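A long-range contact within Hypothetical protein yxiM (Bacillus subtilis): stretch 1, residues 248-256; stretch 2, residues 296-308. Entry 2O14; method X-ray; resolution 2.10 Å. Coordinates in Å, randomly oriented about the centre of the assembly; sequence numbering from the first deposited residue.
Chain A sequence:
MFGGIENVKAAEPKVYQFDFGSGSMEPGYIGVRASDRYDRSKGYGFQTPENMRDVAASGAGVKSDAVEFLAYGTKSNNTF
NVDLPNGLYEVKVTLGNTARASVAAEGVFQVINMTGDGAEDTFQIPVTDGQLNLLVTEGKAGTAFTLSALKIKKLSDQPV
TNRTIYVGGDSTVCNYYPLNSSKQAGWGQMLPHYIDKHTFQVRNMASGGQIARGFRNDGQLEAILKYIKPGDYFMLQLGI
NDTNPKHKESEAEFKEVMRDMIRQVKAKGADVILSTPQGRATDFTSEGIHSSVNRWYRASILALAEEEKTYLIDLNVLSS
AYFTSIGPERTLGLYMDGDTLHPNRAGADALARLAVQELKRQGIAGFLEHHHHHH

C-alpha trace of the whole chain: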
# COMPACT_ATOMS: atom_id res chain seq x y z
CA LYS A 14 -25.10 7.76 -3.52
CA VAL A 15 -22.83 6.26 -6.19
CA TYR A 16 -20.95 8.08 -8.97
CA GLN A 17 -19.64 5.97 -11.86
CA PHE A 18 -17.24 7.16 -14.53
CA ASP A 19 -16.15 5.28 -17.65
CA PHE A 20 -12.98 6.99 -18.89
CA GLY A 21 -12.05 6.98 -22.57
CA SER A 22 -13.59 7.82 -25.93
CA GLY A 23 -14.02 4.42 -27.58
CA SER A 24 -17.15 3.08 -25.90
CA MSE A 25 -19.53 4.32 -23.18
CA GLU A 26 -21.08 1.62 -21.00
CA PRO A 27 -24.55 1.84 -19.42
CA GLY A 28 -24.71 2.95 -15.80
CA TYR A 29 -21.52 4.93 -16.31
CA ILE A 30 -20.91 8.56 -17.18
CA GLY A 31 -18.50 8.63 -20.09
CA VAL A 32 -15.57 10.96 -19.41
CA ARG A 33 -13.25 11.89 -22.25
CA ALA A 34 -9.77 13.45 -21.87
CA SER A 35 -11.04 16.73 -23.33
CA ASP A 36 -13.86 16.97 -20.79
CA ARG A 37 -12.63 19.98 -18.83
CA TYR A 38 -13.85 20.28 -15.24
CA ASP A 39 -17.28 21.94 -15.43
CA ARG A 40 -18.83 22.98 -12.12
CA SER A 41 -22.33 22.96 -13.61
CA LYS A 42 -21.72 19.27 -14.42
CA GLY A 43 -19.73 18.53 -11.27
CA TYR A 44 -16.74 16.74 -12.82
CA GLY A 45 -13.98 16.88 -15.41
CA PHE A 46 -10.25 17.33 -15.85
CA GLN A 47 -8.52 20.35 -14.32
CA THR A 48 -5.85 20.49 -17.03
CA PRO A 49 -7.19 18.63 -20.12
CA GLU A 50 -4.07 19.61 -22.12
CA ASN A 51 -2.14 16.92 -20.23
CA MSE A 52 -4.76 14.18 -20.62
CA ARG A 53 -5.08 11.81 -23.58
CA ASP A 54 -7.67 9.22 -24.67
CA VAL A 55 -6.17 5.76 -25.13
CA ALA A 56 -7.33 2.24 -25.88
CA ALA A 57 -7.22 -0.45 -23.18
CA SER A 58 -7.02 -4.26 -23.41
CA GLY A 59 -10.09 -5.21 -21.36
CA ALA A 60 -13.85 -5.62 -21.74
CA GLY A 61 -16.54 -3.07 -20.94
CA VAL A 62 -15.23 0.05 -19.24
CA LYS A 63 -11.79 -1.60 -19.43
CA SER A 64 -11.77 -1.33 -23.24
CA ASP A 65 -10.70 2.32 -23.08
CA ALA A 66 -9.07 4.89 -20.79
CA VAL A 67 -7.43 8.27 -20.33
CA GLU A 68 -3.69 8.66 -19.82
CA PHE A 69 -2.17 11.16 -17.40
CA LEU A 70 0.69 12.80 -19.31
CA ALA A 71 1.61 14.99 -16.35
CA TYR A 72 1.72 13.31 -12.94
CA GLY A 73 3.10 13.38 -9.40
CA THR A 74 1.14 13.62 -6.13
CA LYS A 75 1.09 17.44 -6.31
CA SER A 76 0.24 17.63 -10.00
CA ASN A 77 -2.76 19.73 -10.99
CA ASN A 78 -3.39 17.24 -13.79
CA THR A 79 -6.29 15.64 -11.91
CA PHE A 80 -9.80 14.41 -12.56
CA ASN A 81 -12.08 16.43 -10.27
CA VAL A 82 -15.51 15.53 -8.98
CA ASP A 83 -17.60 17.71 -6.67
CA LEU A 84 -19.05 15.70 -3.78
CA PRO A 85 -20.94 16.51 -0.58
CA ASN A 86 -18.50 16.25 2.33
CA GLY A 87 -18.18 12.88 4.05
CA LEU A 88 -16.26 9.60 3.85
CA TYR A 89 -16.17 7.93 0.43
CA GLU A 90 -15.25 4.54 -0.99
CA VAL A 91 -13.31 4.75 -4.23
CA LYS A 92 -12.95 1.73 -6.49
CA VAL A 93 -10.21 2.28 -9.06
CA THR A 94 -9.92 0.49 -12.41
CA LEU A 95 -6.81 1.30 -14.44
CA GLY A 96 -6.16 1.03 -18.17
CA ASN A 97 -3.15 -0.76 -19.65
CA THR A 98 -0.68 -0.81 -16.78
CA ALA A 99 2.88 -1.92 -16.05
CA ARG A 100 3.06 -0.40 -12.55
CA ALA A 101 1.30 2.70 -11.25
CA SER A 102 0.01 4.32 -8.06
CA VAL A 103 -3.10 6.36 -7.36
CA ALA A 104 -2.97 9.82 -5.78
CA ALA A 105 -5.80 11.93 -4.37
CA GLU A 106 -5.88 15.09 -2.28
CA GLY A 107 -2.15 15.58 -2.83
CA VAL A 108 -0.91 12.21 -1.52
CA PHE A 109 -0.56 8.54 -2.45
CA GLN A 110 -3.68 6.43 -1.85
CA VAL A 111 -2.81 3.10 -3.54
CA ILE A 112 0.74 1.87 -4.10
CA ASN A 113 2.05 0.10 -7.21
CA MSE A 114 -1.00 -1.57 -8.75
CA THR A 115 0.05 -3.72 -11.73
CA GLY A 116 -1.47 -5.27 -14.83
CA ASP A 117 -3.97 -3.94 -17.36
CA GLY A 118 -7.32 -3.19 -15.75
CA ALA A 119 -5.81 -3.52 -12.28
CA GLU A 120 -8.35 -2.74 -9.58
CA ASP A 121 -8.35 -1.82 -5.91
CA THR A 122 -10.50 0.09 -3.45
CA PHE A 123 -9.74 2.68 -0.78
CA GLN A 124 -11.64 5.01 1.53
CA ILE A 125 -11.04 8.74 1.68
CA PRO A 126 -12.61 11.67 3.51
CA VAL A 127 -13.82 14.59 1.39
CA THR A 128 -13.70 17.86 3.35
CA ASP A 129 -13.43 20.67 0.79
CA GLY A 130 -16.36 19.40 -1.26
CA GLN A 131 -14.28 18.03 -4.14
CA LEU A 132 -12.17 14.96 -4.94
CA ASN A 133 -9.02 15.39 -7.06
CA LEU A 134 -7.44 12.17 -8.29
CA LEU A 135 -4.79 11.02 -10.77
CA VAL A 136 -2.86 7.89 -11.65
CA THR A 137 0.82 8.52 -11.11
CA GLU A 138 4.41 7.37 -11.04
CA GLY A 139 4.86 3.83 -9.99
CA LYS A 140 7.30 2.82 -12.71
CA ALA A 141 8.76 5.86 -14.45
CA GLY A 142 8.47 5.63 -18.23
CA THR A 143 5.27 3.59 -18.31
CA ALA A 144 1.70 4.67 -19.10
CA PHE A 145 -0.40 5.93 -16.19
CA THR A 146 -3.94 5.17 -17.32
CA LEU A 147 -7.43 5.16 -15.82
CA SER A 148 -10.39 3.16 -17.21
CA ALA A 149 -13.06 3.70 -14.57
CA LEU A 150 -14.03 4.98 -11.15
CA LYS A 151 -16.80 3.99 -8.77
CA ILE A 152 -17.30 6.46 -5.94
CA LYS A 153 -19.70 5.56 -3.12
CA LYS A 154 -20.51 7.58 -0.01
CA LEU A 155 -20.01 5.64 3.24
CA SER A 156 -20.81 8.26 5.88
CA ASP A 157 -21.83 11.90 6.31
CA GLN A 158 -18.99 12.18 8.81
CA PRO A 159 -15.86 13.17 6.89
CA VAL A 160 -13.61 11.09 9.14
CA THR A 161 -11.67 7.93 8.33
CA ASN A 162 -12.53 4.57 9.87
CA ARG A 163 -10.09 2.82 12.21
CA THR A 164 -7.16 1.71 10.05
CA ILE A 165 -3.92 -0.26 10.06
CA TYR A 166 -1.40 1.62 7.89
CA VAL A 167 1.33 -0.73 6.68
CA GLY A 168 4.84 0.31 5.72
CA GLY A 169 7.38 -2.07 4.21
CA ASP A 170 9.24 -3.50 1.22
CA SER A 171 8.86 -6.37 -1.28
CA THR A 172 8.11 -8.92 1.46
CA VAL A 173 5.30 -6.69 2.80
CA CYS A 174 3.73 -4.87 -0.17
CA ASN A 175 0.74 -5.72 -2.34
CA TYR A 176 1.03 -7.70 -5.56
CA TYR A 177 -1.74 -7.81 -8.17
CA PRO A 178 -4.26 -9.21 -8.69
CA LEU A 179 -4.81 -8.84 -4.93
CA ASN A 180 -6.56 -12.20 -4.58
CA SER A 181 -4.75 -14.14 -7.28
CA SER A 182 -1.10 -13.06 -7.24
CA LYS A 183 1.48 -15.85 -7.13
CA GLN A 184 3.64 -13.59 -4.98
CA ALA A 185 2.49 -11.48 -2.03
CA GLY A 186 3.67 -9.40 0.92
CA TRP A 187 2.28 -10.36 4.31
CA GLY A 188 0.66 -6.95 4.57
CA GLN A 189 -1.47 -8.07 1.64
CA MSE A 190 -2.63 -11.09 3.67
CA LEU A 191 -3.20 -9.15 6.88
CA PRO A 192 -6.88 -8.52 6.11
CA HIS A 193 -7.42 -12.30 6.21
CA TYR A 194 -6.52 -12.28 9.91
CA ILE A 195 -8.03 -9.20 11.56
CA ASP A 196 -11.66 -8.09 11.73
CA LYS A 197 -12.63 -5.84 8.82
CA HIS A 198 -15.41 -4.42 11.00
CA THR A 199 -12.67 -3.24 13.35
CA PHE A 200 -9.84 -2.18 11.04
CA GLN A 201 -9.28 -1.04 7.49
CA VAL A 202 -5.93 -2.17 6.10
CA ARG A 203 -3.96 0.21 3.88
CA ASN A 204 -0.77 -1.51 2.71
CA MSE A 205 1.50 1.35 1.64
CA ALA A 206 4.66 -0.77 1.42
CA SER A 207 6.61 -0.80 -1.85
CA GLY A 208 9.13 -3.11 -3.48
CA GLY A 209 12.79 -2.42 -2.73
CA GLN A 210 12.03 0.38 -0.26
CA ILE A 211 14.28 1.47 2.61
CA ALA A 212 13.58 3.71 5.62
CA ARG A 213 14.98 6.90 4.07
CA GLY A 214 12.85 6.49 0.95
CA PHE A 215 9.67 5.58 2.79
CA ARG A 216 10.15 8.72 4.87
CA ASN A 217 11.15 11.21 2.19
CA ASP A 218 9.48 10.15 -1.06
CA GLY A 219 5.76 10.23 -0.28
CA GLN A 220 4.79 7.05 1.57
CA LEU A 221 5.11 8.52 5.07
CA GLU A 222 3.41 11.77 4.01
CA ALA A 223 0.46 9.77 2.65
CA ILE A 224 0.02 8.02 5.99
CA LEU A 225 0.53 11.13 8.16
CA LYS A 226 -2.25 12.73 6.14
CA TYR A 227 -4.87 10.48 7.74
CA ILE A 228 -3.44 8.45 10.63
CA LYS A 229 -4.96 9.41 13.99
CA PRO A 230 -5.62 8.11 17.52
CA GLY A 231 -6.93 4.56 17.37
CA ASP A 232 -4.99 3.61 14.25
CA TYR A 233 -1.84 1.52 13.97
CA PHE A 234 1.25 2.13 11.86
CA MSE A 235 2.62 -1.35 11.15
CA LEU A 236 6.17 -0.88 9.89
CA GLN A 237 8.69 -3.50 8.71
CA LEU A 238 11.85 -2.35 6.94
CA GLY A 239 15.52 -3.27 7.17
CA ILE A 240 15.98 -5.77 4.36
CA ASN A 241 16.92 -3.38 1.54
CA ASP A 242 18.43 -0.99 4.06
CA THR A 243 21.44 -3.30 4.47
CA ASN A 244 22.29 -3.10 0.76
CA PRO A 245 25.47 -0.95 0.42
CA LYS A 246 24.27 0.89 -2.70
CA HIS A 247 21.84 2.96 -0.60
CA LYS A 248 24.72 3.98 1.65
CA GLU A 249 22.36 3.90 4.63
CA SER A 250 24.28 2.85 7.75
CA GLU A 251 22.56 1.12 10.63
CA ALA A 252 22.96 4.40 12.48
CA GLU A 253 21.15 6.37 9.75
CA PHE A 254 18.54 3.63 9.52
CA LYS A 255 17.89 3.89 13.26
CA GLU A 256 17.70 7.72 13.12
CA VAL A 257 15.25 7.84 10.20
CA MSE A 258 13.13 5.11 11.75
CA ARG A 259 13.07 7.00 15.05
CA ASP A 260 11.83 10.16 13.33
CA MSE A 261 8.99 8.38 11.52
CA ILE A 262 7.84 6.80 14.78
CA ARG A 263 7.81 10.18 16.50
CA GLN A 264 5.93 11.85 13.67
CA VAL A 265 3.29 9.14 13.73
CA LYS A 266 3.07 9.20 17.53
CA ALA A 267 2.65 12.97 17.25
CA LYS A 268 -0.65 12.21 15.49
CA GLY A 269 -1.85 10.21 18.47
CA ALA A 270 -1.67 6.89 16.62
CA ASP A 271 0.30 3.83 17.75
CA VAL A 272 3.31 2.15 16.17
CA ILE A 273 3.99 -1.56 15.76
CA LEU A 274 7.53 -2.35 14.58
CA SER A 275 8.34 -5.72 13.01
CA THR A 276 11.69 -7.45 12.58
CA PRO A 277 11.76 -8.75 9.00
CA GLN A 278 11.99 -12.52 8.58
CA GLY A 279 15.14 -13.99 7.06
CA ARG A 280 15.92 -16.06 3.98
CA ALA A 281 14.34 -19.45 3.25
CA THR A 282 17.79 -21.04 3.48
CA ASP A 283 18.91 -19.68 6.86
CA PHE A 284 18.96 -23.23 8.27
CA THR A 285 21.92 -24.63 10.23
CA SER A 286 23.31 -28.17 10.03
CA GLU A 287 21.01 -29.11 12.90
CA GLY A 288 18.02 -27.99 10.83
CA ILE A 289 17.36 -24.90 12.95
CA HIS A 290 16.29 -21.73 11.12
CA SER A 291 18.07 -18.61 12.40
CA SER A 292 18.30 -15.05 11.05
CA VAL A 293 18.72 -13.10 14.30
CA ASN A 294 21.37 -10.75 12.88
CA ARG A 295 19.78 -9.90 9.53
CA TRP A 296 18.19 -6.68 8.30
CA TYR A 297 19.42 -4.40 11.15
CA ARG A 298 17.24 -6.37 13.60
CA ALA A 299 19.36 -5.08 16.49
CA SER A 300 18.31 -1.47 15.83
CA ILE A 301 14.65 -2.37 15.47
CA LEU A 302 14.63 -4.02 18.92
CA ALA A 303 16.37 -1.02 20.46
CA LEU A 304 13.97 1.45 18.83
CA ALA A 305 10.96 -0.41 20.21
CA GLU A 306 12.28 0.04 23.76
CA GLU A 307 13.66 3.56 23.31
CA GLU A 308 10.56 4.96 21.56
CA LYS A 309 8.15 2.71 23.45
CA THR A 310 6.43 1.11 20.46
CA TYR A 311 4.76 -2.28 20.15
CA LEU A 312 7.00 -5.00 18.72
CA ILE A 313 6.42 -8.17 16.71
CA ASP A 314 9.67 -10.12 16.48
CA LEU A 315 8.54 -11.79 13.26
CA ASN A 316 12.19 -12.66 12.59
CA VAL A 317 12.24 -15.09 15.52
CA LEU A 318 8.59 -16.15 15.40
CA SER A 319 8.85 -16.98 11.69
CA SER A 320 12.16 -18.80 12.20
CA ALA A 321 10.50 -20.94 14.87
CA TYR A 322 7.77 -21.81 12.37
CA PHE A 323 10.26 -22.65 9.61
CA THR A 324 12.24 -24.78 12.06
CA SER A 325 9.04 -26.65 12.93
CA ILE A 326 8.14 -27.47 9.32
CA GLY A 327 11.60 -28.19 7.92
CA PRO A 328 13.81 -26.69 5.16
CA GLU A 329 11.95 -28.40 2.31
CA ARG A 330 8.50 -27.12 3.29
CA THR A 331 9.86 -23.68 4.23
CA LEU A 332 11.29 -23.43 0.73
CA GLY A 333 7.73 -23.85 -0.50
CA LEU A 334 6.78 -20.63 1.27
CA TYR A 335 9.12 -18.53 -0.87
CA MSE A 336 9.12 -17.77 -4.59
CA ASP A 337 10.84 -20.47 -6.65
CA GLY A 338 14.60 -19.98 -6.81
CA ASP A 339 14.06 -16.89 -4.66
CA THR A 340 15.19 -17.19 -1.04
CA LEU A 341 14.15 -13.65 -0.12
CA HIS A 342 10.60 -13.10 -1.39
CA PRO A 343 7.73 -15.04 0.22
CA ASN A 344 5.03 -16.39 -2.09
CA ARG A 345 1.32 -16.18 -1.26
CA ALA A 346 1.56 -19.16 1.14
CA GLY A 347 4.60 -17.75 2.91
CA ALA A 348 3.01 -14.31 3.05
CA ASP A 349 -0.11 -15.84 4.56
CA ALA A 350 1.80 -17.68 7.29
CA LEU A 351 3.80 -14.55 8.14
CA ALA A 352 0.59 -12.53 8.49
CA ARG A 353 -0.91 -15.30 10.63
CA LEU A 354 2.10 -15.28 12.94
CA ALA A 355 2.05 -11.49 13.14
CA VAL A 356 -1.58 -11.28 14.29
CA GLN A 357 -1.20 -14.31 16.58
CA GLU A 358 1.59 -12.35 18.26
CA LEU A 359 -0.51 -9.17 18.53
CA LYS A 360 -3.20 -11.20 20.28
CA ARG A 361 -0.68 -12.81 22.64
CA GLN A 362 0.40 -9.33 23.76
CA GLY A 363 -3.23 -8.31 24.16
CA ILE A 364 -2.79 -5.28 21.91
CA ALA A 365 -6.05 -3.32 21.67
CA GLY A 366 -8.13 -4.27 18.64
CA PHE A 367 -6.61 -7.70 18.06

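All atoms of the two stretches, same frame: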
# COMPACT_ATOMS: atom_id res chain seq x y z
N LYS A 248 23.83 3.29 0.74
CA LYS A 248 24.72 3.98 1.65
C LYS A 248 23.96 4.46 2.88
O LYS A 248 24.09 5.61 3.30
CB LYS A 248 25.39 5.16 0.93
CG LYS A 248 26.13 4.73 -0.34
CD LYS A 248 26.61 5.90 -1.17
CE LYS A 248 27.85 6.54 -0.57
NZ LYS A 248 28.99 5.58 -0.51
N GLU A 249 23.15 3.57 3.45
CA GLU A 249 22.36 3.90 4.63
C GLU A 249 22.84 3.03 5.79
O GLU A 249 22.42 1.88 5.92
CB GLU A 249 20.87 3.66 4.38
CG GLU A 249 20.01 3.91 5.61
CD GLU A 249 18.58 3.44 5.44
OE1 GLU A 249 17.74 4.22 4.93
OE2 GLU A 249 18.29 2.29 5.81
N SER A 250 23.73 3.58 6.61
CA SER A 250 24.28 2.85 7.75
C SER A 250 23.19 2.46 8.72
O SER A 250 22.07 2.96 8.66
CB SER A 250 25.31 3.72 8.48
OG SER A 250 24.67 4.74 9.22
N GLU A 251 23.53 1.55 9.64
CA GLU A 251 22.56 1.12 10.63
C GLU A 251 22.20 2.33 11.47
O GLU A 251 21.06 2.50 11.89
CB GLU A 251 23.15 0.01 11.52
CG GLU A 251 22.10 -0.68 12.38
CD GLU A 251 22.62 -1.91 13.08
OE1 GLU A 251 23.58 -2.54 12.57
OE2 GLU A 251 22.06 -2.26 14.14
N ALA A 252 23.18 3.19 11.70
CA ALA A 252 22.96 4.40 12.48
C ALA A 252 21.93 5.30 11.78
O ALA A 252 20.99 5.77 12.42
CB ALA A 252 24.27 5.16 12.66
N GLU A 253 22.10 5.52 10.48
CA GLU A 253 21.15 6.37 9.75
C GLU A 253 19.78 5.70 9.79
O GLU A 253 18.77 6.34 10.06
CB GLU A 253 21.58 6.56 8.29
CG GLU A 253 20.95 7.79 7.64
CD GLU A 253 21.00 7.78 6.12
OE1 GLU A 253 22.02 7.33 5.55
OE2 GLU A 253 20.01 8.24 5.49
N PHE A 254 19.77 4.41 9.51
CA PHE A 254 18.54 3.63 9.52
C PHE A 254 17.78 3.89 10.82
O PHE A 254 16.59 4.24 10.80
CB PHE A 254 18.88 2.14 9.41
CG PHE A 254 17.73 1.24 9.72
CD1 PHE A 254 16.69 1.07 8.81
CD2 PHE A 254 17.69 0.55 10.94
CE1 PHE A 254 15.62 0.22 9.10
CE2 PHE A 254 16.62 -0.30 11.24
CZ PHE A 254 15.58 -0.47 10.32
N LYS A 255 18.47 3.71 11.94
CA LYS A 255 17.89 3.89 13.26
C LYS A 255 17.36 5.31 13.47
O LYS A 255 16.28 5.50 14.04
CB LYS A 255 18.95 3.55 14.32
CG LYS A 255 18.44 3.38 15.74
CD LYS A 255 19.57 2.87 16.63
CE LYS A 255 19.19 2.89 18.10
NZ LYS A 255 17.96 2.11 18.36
N GLU A 256 18.10 6.31 12.99
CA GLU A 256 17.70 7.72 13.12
C GLU A 256 16.44 8.05 12.33
O GLU A 256 15.53 8.71 12.84
CB GLU A 256 18.81 8.64 12.60
CG GLU A 256 20.12 8.60 13.36
CD GLU A 256 21.20 9.41 12.65
OE1 GLU A 256 20.92 10.59 12.30
OE2 GLU A 256 22.31 8.89 12.45
N TRP A 296 18.99 -7.88 8.48
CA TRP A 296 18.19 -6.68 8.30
C TRP A 296 18.17 -5.66 9.45
O TRP A 296 17.10 -5.15 9.80
CB TRP A 296 16.76 -7.11 8.00
CG TRP A 296 16.64 -8.41 7.22
CD1 TRP A 296 15.75 -9.42 7.45
CD2 TRP A 296 17.39 -8.79 6.05
NE1 TRP A 296 15.89 -10.40 6.50
CE2 TRP A 296 16.88 -10.05 5.63
CE3 TRP A 296 18.43 -8.20 5.32
CZ2 TRP A 296 17.38 -10.72 4.50
CZ3 TRP A 296 18.93 -8.87 4.20
CH2 TRP A 296 18.40 -10.11 3.80
N TYR A 297 19.33 -5.36 10.04
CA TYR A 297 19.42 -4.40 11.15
C TYR A 297 18.46 -4.70 12.31
O TYR A 297 18.03 -3.78 13.01
CB TYR A 297 19.15 -2.97 10.67
CG TYR A 297 20.16 -2.40 9.70
CD1 TYR A 297 21.50 -2.79 9.73
CD2 TYR A 297 19.79 -1.42 8.78
CE1 TYR A 297 22.44 -2.23 8.87
CE2 TYR A 297 20.72 -0.84 7.92
CZ TYR A 297 22.04 -1.25 7.96
OH TYR A 297 22.95 -0.69 7.10
N ARG A 298 18.14 -5.97 12.52
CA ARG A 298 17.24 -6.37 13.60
C ARG A 298 17.60 -5.73 14.94
O ARG A 298 16.72 -5.32 15.70
CB ARG A 298 17.22 -7.89 13.75
CG ARG A 298 16.43 -8.39 14.96
CD ARG A 298 16.06 -9.86 14.82
NE ARG A 298 15.38 -10.37 16.01
CZ ARG A 298 16.01 -10.71 17.13
NH1 ARG A 298 17.32 -10.61 17.22
NH2 ARG A 298 15.31 -11.14 18.17
N ALA A 299 18.89 -5.65 15.23
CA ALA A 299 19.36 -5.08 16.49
C ALA A 299 18.79 -3.68 16.75
O ALA A 299 18.35 -3.37 17.86
CB ALA A 299 20.89 -5.05 16.51
N SER A 300 18.81 -2.84 15.72
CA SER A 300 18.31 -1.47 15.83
C SER A 300 16.81 -1.41 16.01
O SER A 300 16.29 -0.53 16.70
CB SER A 300 18.71 -0.65 14.60
OG SER A 300 20.11 -0.47 14.56
N ILE A 301 16.10 -2.33 15.37
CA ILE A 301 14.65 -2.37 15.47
C ILE A 301 14.23 -2.71 16.91
O ILE A 301 13.29 -2.12 17.44
CB ILE A 301 14.06 -3.42 14.50
CG1 ILE A 301 14.44 -3.06 13.06
CG2 ILE A 301 12.54 -3.46 14.62
CD1 ILE A 301 14.02 -4.09 12.03
N LEU A 302 14.94 -3.64 17.54
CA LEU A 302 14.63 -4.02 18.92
C LEU A 302 14.87 -2.82 19.83
O LEU A 302 14.03 -2.49 20.67
CB LEU A 302 15.51 -5.19 19.37
CG LEU A 302 15.43 -6.48 18.53
CD1 LEU A 302 16.47 -7.46 19.02
CD2 LEU A 302 14.03 -7.08 18.63
N ALA A 303 16.01 -2.18 19.66
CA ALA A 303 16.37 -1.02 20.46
C ALA A 303 15.35 0.11 20.33
O ALA A 303 14.93 0.70 21.33
CB ALA A 303 17.75 -0.52 20.06
N LEU A 304 14.95 0.40 19.09
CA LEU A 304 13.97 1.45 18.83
C LEU A 304 12.63 1.20 19.52
O LEU A 304 11.98 2.13 19.99
CB LEU A 304 13.74 1.60 17.32
CG LEU A 304 14.77 2.41 16.53
CD1 LEU A 304 14.59 2.16 15.04
CD2 LEU A 304 14.59 3.89 16.86
N ALA A 305 12.22 -0.07 19.58
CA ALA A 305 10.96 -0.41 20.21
C ALA A 305 10.97 -0.03 21.69
O ALA A 305 9.97 0.46 22.23
CB ALA A 305 10.68 -1.89 20.04
N GLU A 306 12.11 -0.26 22.34
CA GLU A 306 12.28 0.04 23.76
C GLU A 306 12.48 1.53 24.00
O GLU A 306 11.85 2.11 24.88
CB GLU A 306 13.48 -0.73 24.30
CG GLU A 306 13.41 -2.23 24.02
CD GLU A 306 14.72 -2.95 24.30
OE1 GLU A 306 15.75 -2.57 23.69
OE2 GLU A 306 14.72 -3.88 25.13
N GLU A 307 13.35 2.13 23.20
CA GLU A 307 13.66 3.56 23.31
C GLU A 307 12.47 4.48 23.00
O GLU A 307 12.26 5.47 23.70
CB GLU A 307 14.82 3.90 22.38
CG GLU A 307 16.15 3.32 22.80
CD GLU A 307 17.19 3.45 21.71
OE1 GLU A 307 17.21 4.50 21.03
OE2 GLU A 307 17.99 2.51 21.54
N GLU A 308 11.72 4.15 21.96
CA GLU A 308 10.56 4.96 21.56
C GLU A 308 9.25 4.41 22.09
O GLU A 308 8.18 4.94 21.80
CB GLU A 308 10.50 5.08 20.04
CG GLU A 308 11.72 5.74 19.42
CD GLU A 308 12.03 7.10 20.04
OE1 GLU A 308 11.09 7.92 20.16
OE2 GLU A 308 13.20 7.35 20.38

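How does Tyr 297, just ahead of its helix, reach the other stretch? Its CA-to-CB bond points toward stretch 1, and the hydroxyl OH of Tyr 297 donates to the backbone O of Glu 249 at 2.9 Å, near the ring plane. One ring face is covered by Glu 251, whose CA lies 3.7 Å from the centroid of the Tyr 297 ring in a CH-pi contact. Phe 254 packs obliquely beside it, CG of Phe 254 to CD2 of Tyr 297 at 3.5 Å, with the ring planes at 43°.

What do Ala 299 and Ser 300 add, in the first turn of the helix? Ala 299 CB lies 3.8 Å from Glu 251 OE2. Ser 300 OG donates to Glu 251 OE2 at 2.7 Å, a short bond that ties the carboxylate to the second helix. At the edge of the Phe 254 ring sit Ser 300 CB and Ile 301 CG1, the latter 3.9 Å from Phe 254 CZ.

Where does Lys 255 go? Extended through chi3, it enters a hole formed by Ser 300, Ala 303, Leu 304 and Glu 307. Lys 255 NZ lies 3.1 Å from Ala 303 CB and makes a salt bridge with Glu 307 OE2 at 3.2 Å. The helices run in broadly the same direction, 33° apart.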